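Local coordinates for xenavidin (Xenopus tropicalis, PDB 2UZ2), which binds biotin as a tetrameric member of the avidin family, holding the vitamin in a pocket of each beta-barrel, at residues 81-86 and 91-96; 18-23 and 117-122; 53-56 and 60-63. All blocks are in the same frame, centred on the assembly; numbering follows the deposited sequence. Where two conformers were deposited one is given.

Interaction 1 (81-86 and 91-96); sequences QCFLNE and ILHTMW. With BTN (biotin), chain D.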
# COMPACT_ATOMS: atom_id res chain seq x y z
N GLN B 81 12.42 8.24 -3.18
CA GLN B 81 13.18 9.47 -3.20
C GLN B 81 14.59 9.17 -2.75
O GLN B 81 14.82 8.34 -1.88
CB GLN B 81 12.53 10.52 -2.31
CG GLN B 81 13.12 11.97 -2.48
CD GLN B 81 12.35 13.05 -1.73
OE1 GLN B 81 11.34 12.78 -1.07
NE2 GLN B 81 12.84 14.27 -1.80
N CYS B 82 15.55 9.86 -3.36
CA CYS B 82 16.95 9.75 -2.96
C CYS B 82 17.33 10.83 -1.94
O CYS B 82 17.02 12.03 -2.11
CB CYS B 82 17.84 9.87 -4.21
SG CYS B 82 19.60 9.51 -3.86
N PHE B 83 18.02 10.40 -0.88
CA PHE B 83 18.58 11.33 0.10
C PHE B 83 20.06 11.03 0.33
O PHE B 83 20.58 10.01 -0.14
CB PHE B 83 17.82 11.20 1.43
CG PHE B 83 16.35 11.52 1.34
CD1 PHE B 83 15.89 12.83 1.46
CD2 PHE B 83 15.41 10.49 1.18
CE1 PHE B 83 14.51 13.10 1.40
CE2 PHE B 83 14.03 10.76 1.13
CZ PHE B 83 13.60 12.08 1.25
N LEU B 84 20.76 11.94 1.01
CA LEU B 84 22.05 11.60 1.59
C LEU B 84 21.85 11.32 3.07
O LEU B 84 21.21 12.11 3.77
CB LEU B 84 23.06 12.74 1.39
CG LEU B 84 23.39 13.06 -0.07
CD1 LEU B 84 24.36 14.22 -0.19
CD2 LEU B 84 23.96 11.82 -0.79
N ASN B 85 22.38 10.19 3.55
CA ASN B 85 22.30 9.87 4.97
C ASN B 85 23.30 10.68 5.81
O ASN B 85 23.97 11.60 5.30
CB ASN B 85 22.43 8.35 5.22
CG ASN B 85 23.84 7.80 4.91
OD1 ASN B 85 24.81 8.55 4.74
ND2 ASN B 85 23.94 6.48 4.82
N GLU B 86 23.41 10.33 7.09
CA GLU B 86 24.36 10.93 8.02
C GLU B 86 25.80 10.94 7.49
O GLU B 86 26.49 11.96 7.58
CB GLU B 86 24.34 10.16 9.35
CG GLU B 86 22.95 9.83 9.89
CD GLU B 86 22.49 10.78 10.99
OE1 GLU B 86 22.97 11.93 11.04
OE2 GLU B 86 21.63 10.36 11.81
N ILE B 91 21.15 7.16 -0.59
CA ILE B 91 20.19 6.12 -0.24
C ILE B 91 18.88 6.36 -0.98
O ILE B 91 18.43 7.51 -1.09
CB ILE B 91 19.94 6.03 1.30
CG1 ILE B 91 21.26 5.85 2.07
CG2 ILE B 91 18.92 4.93 1.64
CD1 ILE B 91 21.10 5.41 3.51
N LEU B 92 18.28 5.30 -1.51
CA LEU B 92 16.99 5.44 -2.16
C LEU B 92 15.98 4.79 -1.23
O LEU B 92 16.05 3.57 -1.01
CB LEU B 92 16.95 4.73 -3.51
CG LEU B 92 18.12 4.95 -4.46
CD1 LEU B 92 17.91 4.17 -5.74
CD2 LEU B 92 18.24 6.43 -4.76
N HIS B 93 15.04 5.59 -0.72
CA HIS B 93 13.88 5.07 0.01
C HIS B 93 12.74 4.82 -0.95
O HIS B 93 12.25 5.75 -1.58
CB HIS B 93 13.42 6.02 1.13
CG HIS B 93 14.37 6.13 2.27
ND1 HIS B 93 14.78 5.03 3.00
CD2 HIS B 93 14.93 7.20 2.86
CE1 HIS B 93 15.60 5.43 3.96
NE2 HIS B 93 15.72 6.74 3.89
N THR B 94 12.27 3.57 -1.03
CA THR B 94 11.24 3.18 -1.97
C THR B 94 10.11 2.38 -1.32
O THR B 94 10.28 1.74 -0.29
CB THR B 94 11.79 2.28 -3.12
OG1 THR B 94 12.03 0.96 -2.65
CG2 THR B 94 13.11 2.93 -3.74
N MET B 95 8.98 2.47 -1.98
CA MET B 95 7.93 1.50 -1.75
C MET B 95 7.55 0.92 -3.08
O MET B 95 7.80 1.52 -4.15
CB MET B 95 6.77 2.16 -1.06
CG MET B 95 7.24 2.74 0.26
SD MET B 95 5.86 3.06 1.31
CE MET B 95 5.51 1.39 1.87
N TRP B 96 7.01 -0.29 -3.06
CA TRP B 96 6.72 -1.00 -4.29
C TRP B 96 5.37 -1.69 -4.26
O TRP B 96 4.85 -1.96 -3.18
CB TRP B 96 7.82 -2.05 -4.63
CG TRP B 96 8.21 -2.98 -3.50
CD1 TRP B 96 9.27 -2.86 -2.66
CD2 TRP B 96 7.55 -4.19 -3.12
NE1 TRP B 96 9.32 -3.91 -1.76
CE2 TRP B 96 8.28 -4.75 -2.03
CE3 TRP B 96 6.42 -4.87 -3.59
CZ2 TRP B 96 7.91 -5.95 -1.41
CZ3 TRP B 96 6.04 -6.08 -2.94
CH2 TRP B 96 6.80 -6.60 -1.89
C11 BTN D . 7.71 -13.11 -9.55
O11 BTN D . 6.57 -13.30 -10.04
O12 BTN D . 8.18 -13.99 -8.79
C10 BTN D . 8.50 -11.86 -9.87
C9 BTN D . 9.61 -11.60 -8.85
C8 BTN D . 9.12 -10.69 -7.72
C7 BTN D . 10.25 -9.98 -6.99
C2 BTN D . 9.75 -9.04 -5.88
S1 BTN D . 9.02 -7.69 -6.53
C6 BTN D . 9.30 -6.72 -5.00
C5 BTN D . 10.44 -7.30 -4.18
N1 BTN D . 11.70 -6.55 -4.23
C3 BTN D . 12.68 -7.31 -4.75
O3 BTN D . 14.06 -7.06 -4.66
N2 BTN D . 12.16 -8.39 -5.32
C4 BTN D . 10.81 -8.62 -4.85

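Interaction 2 (18-23 and 117-122); sequences SNLIIE and NTFTRL. With BTN (biotin), chain D.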
# COMPACT_ATOMS: atom_id res chain seq x y z
N SER B 18 19.08 -7.86 -3.84
CA SER B 18 18.68 -7.56 -5.22
C SER B 18 19.51 -6.41 -5.76
O SER B 18 19.93 -5.55 -5.00
CB SER B 18 17.19 -7.22 -5.32
OG SER B 18 16.44 -8.31 -4.82
N ASN B 19 19.73 -6.44 -7.06
CA ASN B 19 20.61 -5.50 -7.73
C ASN B 19 19.83 -4.66 -8.74
O ASN B 19 19.23 -5.21 -9.67
CB ASN B 19 21.70 -6.34 -8.40
CG ASN B 19 22.68 -5.53 -9.18
OD1 ASN B 19 23.15 -4.48 -8.71
ND2 ASN B 19 23.06 -6.02 -10.36
N LEU B 20 19.85 -3.33 -8.55
CA LEU B 20 19.17 -2.39 -9.45
C LEU B 20 20.26 -1.70 -10.26
O LEU B 20 21.20 -1.19 -9.66
CB LEU B 20 18.37 -1.37 -8.63
CG LEU B 20 17.96 -0.08 -9.36
CD1 LEU B 20 16.92 -0.37 -10.49
CD2 LEU B 20 17.44 0.93 -8.33
N ILE B 21 20.18 -1.72 -11.58
CA ILE B 21 21.20 -1.01 -12.40
C ILE B 21 20.47 -0.01 -13.26
O ILE B 21 19.55 -0.36 -13.99
CB ILE B 21 22.06 -1.96 -13.27
CG1 ILE B 21 22.79 -2.97 -12.37
CG2 ILE B 21 23.09 -1.11 -14.12
CD1 ILE B 21 23.67 -3.96 -13.14
N ILE B 22 20.86 1.24 -13.16
CA ILE B 22 20.29 2.28 -14.03
C ILE B 22 21.36 2.66 -15.03
O ILE B 22 22.43 3.15 -14.64
CB ILE B 22 19.73 3.47 -13.20
CG1 ILE B 22 18.52 2.96 -12.41
CG2 ILE B 22 19.25 4.63 -14.14
CD1 ILE B 22 17.87 3.90 -11.44
N GLU B 23 21.04 2.41 -16.31
CA GLU B 23 21.99 2.47 -17.43
C GLU B 23 22.22 3.91 -17.87
O GLU B 23 23.34 4.30 -18.17
CB GLU B 23 21.44 1.68 -18.64
CG GLU B 23 21.43 0.15 -18.52
CD GLU B 23 20.37 -0.55 -19.44
OE1 GLU B 23 19.64 0.12 -20.24
OE2 GLU B 23 20.26 -1.79 -19.36
N ASN B 117 11.59 -0.91 0.29
CA ASN B 117 12.99 -1.25 0.43
C ASN B 117 13.84 -0.02 0.33
O ASN B 117 13.45 0.96 -0.33
CB ASN B 117 13.43 -2.20 -0.66
CG ASN B 117 13.13 -3.64 -0.34
OD1 ASN B 117 12.17 -4.17 -0.87
ND2 ASN B 117 13.91 -4.28 0.58
N THR B 118 14.99 -0.07 0.99
CA THR B 118 15.97 1.00 0.82
C THR B 118 17.15 0.43 0.02
O THR B 118 17.61 -0.70 0.26
CB THR B 118 16.42 1.64 2.17
OG1 THR B 118 15.33 2.39 2.75
CG2 THR B 118 17.60 2.56 1.99
N PHE B 119 17.62 1.21 -0.95
CA PHE B 119 18.77 0.81 -1.78
C PHE B 119 19.98 1.65 -1.43
O PHE B 119 19.85 2.84 -1.18
CB PHE B 119 18.45 0.99 -3.27
CG PHE B 119 17.40 0.04 -3.79
CD1 PHE B 119 17.75 -1.12 -4.46
CD2 PHE B 119 16.04 0.33 -3.62
CE1 PHE B 119 16.77 -2.00 -4.94
CE2 PHE B 119 15.05 -0.53 -4.13
CZ PHE B 119 15.44 -1.69 -4.81
N THR B 120 21.16 1.03 -1.42
CA THR B 120 22.41 1.76 -1.20
C THR B 120 23.40 1.39 -2.31
O THR B 120 23.15 0.50 -3.12
CB THR B 120 23.05 1.38 0.13
OG1 THR B 120 23.31 -0.03 0.13
CG2 THR B 120 22.10 1.71 1.30
N ARG B 121 24.54 2.06 -2.34
CA ARG B 121 25.61 1.65 -3.26
C ARG B 121 26.27 0.37 -2.79
O ARG B 121 26.18 -0.01 -1.61
CB ARG B 121 26.63 2.77 -3.40
CG ARG B 121 26.03 4.02 -3.95
CD ARG B 121 25.46 3.77 -5.29
NE ARG B 121 25.27 5.02 -6.00
CZ ARG B 121 24.94 5.10 -7.28
NH1 ARG B 121 24.76 3.98 -7.98
NH2 ARG B 121 24.80 6.29 -7.86
N LEU B 122 26.92 -0.31 -3.73
CA LEU B 122 27.62 -1.55 -3.42
C LEU B 122 28.87 -1.24 -2.58
O LEU B 122 29.65 -0.33 -2.91
CB LEU B 122 27.92 -2.33 -4.72
CG LEU B 122 26.77 -3.15 -5.36
CD1 LEU B 122 25.39 -2.47 -5.30
CD2 LEU B 122 27.05 -3.56 -6.81
C11 BTN D . 7.71 -13.11 -9.55
O11 BTN D . 6.57 -13.30 -10.04
O12 BTN D . 8.18 -13.99 -8.79
C10 BTN D . 8.50 -11.86 -9.87
C9 BTN D . 9.61 -11.60 -8.85
C8 BTN D . 9.12 -10.69 -7.72
C7 BTN D . 10.25 -9.98 -6.99
C2 BTN D . 9.75 -9.04 -5.88
S1 BTN D . 9.02 -7.69 -6.53
C6 BTN D . 9.30 -6.72 -5.00
C5 BTN D . 10.44 -7.30 -4.18
N1 BTN D . 11.70 -6.55 -4.23
C3 BTN D . 12.68 -7.31 -4.75
O3 BTN D . 14.06 -7.06 -4.66
N2 BTN D . 12.16 -8.39 -5.32
C4 BTN D . 10.81 -8.62 -4.85

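Interaction 3 (53-56 and 60-63); sequences GYQK and KPTF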
# COMPACT_ATOMS: atom_id res chain seq x y z
N GLY B 53 11.66 4.07 -16.34
CA GLY B 53 11.04 4.95 -15.38
C GLY B 53 11.48 6.38 -15.60
O GLY B 53 11.99 6.75 -16.67
N TYR B 54 11.20 7.18 -14.58
CA TYR B 54 11.57 8.62 -14.61
C TYR B 54 12.03 9.06 -13.26
O TYR B 54 11.48 8.60 -12.24
CB TYR B 54 10.37 9.48 -14.90
CG TYR B 54 9.71 9.37 -16.24
CD1 TYR B 54 10.18 10.04 -17.36
CD2 TYR B 54 8.55 8.61 -16.31
CE1 TYR B 54 9.49 9.92 -18.59
CE2 TYR B 54 7.88 8.50 -17.43
CZ TYR B 54 8.31 9.10 -18.55
OH TYR B 54 7.56 8.92 -19.66
N GLN B 55 12.99 9.99 -13.26
CA GLN B 55 13.32 10.76 -12.07
C GLN B 55 13.11 12.22 -12.33
O GLN B 55 13.20 12.68 -13.48
CB GLN B 55 14.77 10.52 -11.63
CG GLN B 55 15.85 11.03 -12.59
CD GLN B 55 17.22 11.14 -11.96
OE1 GLN B 55 18.13 10.40 -12.34
NE2 GLN B 55 17.40 12.07 -11.02
N LYS B 56 12.87 12.95 -11.25
CA LYS B 56 13.08 14.40 -11.27
C LYS B 56 14.57 14.70 -11.27
O LYS B 56 15.34 13.98 -10.65
CB LYS B 56 12.46 15.07 -10.07
CG LYS B 56 11.04 14.72 -9.86
CD LYS B 56 10.15 15.23 -10.95
CE LYS B 56 8.85 14.54 -10.87
NZ LYS B 56 7.74 15.05 -11.77
N LYS B 60 17.60 15.93 -4.21
CA LYS B 60 16.84 14.87 -3.54
C LYS B 60 15.72 14.35 -4.45
O LYS B 60 14.53 14.44 -4.12
CB LYS B 60 16.33 15.35 -2.19
CG LYS B 60 17.44 15.82 -1.26
CD LYS B 60 16.85 16.46 -0.02
CE LYS B 60 17.92 17.10 0.81
NZ LYS B 60 17.48 18.45 1.26
N PRO B 61 16.09 13.79 -5.59
CA PRO B 61 15.11 13.49 -6.62
C PRO B 61 14.13 12.37 -6.21
O PRO B 61 14.55 11.34 -5.69
CB PRO B 61 15.98 13.02 -7.80
CG PRO B 61 17.20 12.41 -7.16
CD PRO B 61 17.45 13.37 -6.00
N THR B 62 12.86 12.57 -6.52
CA THR B 62 11.87 11.48 -6.53
C THR B 62 11.97 10.73 -7.84
O THR B 62 12.55 11.25 -8.82
CB THR B 62 10.45 12.02 -6.40
OG1 THR B 62 10.25 13.02 -7.43
CG2 THR B 62 10.27 12.64 -5.04
N PHE B 63 11.45 9.50 -7.90
CA PHE B 63 11.56 8.71 -9.14
C PHE B 63 10.55 7.58 -9.07
O PHE B 63 9.99 7.30 -8.00
CB PHE B 63 12.97 8.10 -9.26
CG PHE B 63 13.36 7.29 -8.04
CD1 PHE B 63 13.00 5.96 -7.92
CD2 PHE B 63 14.09 7.89 -7.02
CE1 PHE B 63 13.34 5.20 -6.77
CE2 PHE B 63 14.46 7.16 -5.89
CZ PHE B 63 14.07 5.83 -5.75

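Interaction 1 (81-86 and 91-96)
Phe83 and Ile91 join strands 75-84 and 90-99 through two backbone hydrogen bonds, one in each direction: Phe83 N to Ile91 O (2.9 Å, 163° at the hydrogen) and Ile91 N back to Phe83 O. Two residues along the pair of strands, Gln81 and His93 repeat the exchange, Gln81 N reaching His93 O at 3.0 Å. Between these hydrogen-bonded pairs, Cys82 faces Leu92 in a non-hydrogen-bonded pair whose CA atoms are 4.4 Å apart. This is an antiparallel hairpin of the avidin barrel, and its two faces differ. On the face of Cys82 and Leu92, SG swings away from its backbone N (chi1 -172°) and lies 3.5 Å from Leu92 CD2; the same sulfur closes the disulfide with Cys6, while Leu92 also packs on Phe63 and Phe119. On the other face, the Phe83 and His93 side chains cross at nearly a right angle, Phe83 CD2 meeting the imidazole at its edge, 3.7 Å from His93 CD2. Gln81 OE1, on this face, accepts hydrogen bonds from Arg99 NH2 and Gln102 N of the second subunit. Beyond the last pair, Asn85 crosses the end of Ile91; that touch is tentative, because Ile91 has two conformers, and the amide oxygen of Asn85 is hydrogen-bonded to Glu89 N. Further along strand 90-99, Trp96 lays one ring face under biotin, with C6 of the ligand 3.5 Å above the ring plane and over its centre. His93 has both ring nitrogens engaged, ND1 with Thr118 OG1 and NE2 with Glu105 OE2 of the second subunit. This histidine thus ties the hairpin to the second subunit, and the carboxylate would probably favour a proton on NE2 and polarise the bond.

Interaction 2 (18-23 and 117-122)
Leu20 and Phe119 face each other from backbones that do not pair: their CA atoms, the nearest across 18-23 and 117-122, are 8.3 Å apart, and side chains alone bridge the distance. Both point inward. The leucine sends CG opposite its backbone N (chi1 162°), which brings CD2 over one face of the Phe119 ring, while Leu20 CB lies 4.1 Å from Phe119 CE1 at the rim. Phe119 is packed from other directions by Tyr35, Leu92 and Thr94, so the leucine adds to the packing round this ring inside the barrel. Strand 10-14 accounts for the wide spacing. It lies between 19-25 and 112-121, where the eight-stranded antiparallel avidin barrel closes first strand on last, and it takes the backbone bonds of Leu20 (to Trp12) and Ile22 (to Gly10), while Asn19 and Ile21 bond to strand 30-36 on the other side. The contact therefore reaches over an intervening strand. Its ligand end is formed by Ser18, whose OG donates a hydrogen bond of 2.7 Å to O3 of biotin, the ureido oxygen; Ser38 N also bonds to OG and helps fix the hydroxyl. Phe119 comes near the same end of the ligand without touching it, its CZ lying 5.5 Å from biotin O3. Asn117 OD1 is 4.1 Å from biotin N1, too long for a hydrogen bond, and is engaged instead by Trp96 NE1. At the other end the contact thins: Leu122 CD2 comes no nearer than 4.4 Å to Asn19 OD1, an approach left doubtful by the two conformers of Asn19. Close by, Arg121 makes a salt bridge with Glu90 and a cation-pi contact with Trp12.

Interaction 3 (53-56 and 60-63)
Gln55 and Phe63 form the tight part of this contact, a non-hydrogen-bonded antiparallel pair with CA atoms 4.0 Å apart and CB atoms 3.8 Å apart. On one side of it Tyr54 O receives a CA-H...O contact from Phe63 CA at 3.1 Å; on the other, Lys56 N donates to Thr62 O (3.0 Å, 158° at the hydrogen), and Lys56 CG presses to 3.1 Å from Thr62 OG1. Gln55 and Pro61 run side by side, with Gln55 NE2 3.6 Å from Pro61 CB. The same NE2 bonds back to Lys56 O at 2.8 Å, nearly in the plane of its own amide but above the carbonyl plane it meets. These residues flank the turn of the hairpin of strands 49-55 and 62-68 in the avidin barrel. With an alanine at Gln55, Lys56 O would probably lose its side-chain donor and a gap would be likely to open beside Pro61. Thr62 OG1 bonds to Asp73 O of the second subunit. The contact is looser where side-chain ends leave it: Lys56 bends at chi2 (-66°) and carries NZ away to His68 and Ser72 of the second subunit, and the Tyr54 ring turns off to meet His68 there. Lys60, partly exposed, points away from 53-56 and reaches Glu103 O of the same neighbour.

In the fold
Interaction 1 stands between the other two, its centre 11 Å from each, whereas interactions 2 and 3 are 14 Å apart at their centres and about 6 Å at their nearest atoms. Strand 90-99 joins interaction 1 to interaction 2 through His93 and through a probable hydrogen bond of 2.7 Å from Thr94 OG1 to Asn117 O. Strand 75-84 joins it to interaction 3, where Cys82 N lies 2.9 Å from Pro61 O. Interactions 1 and 2 both touch biotin, through Trp96 and Ser18; interaction 3 is remote, its Phe63 side chain about 12 Å from the ligand. Interactions 1 and 3 share the interface with the second subunit.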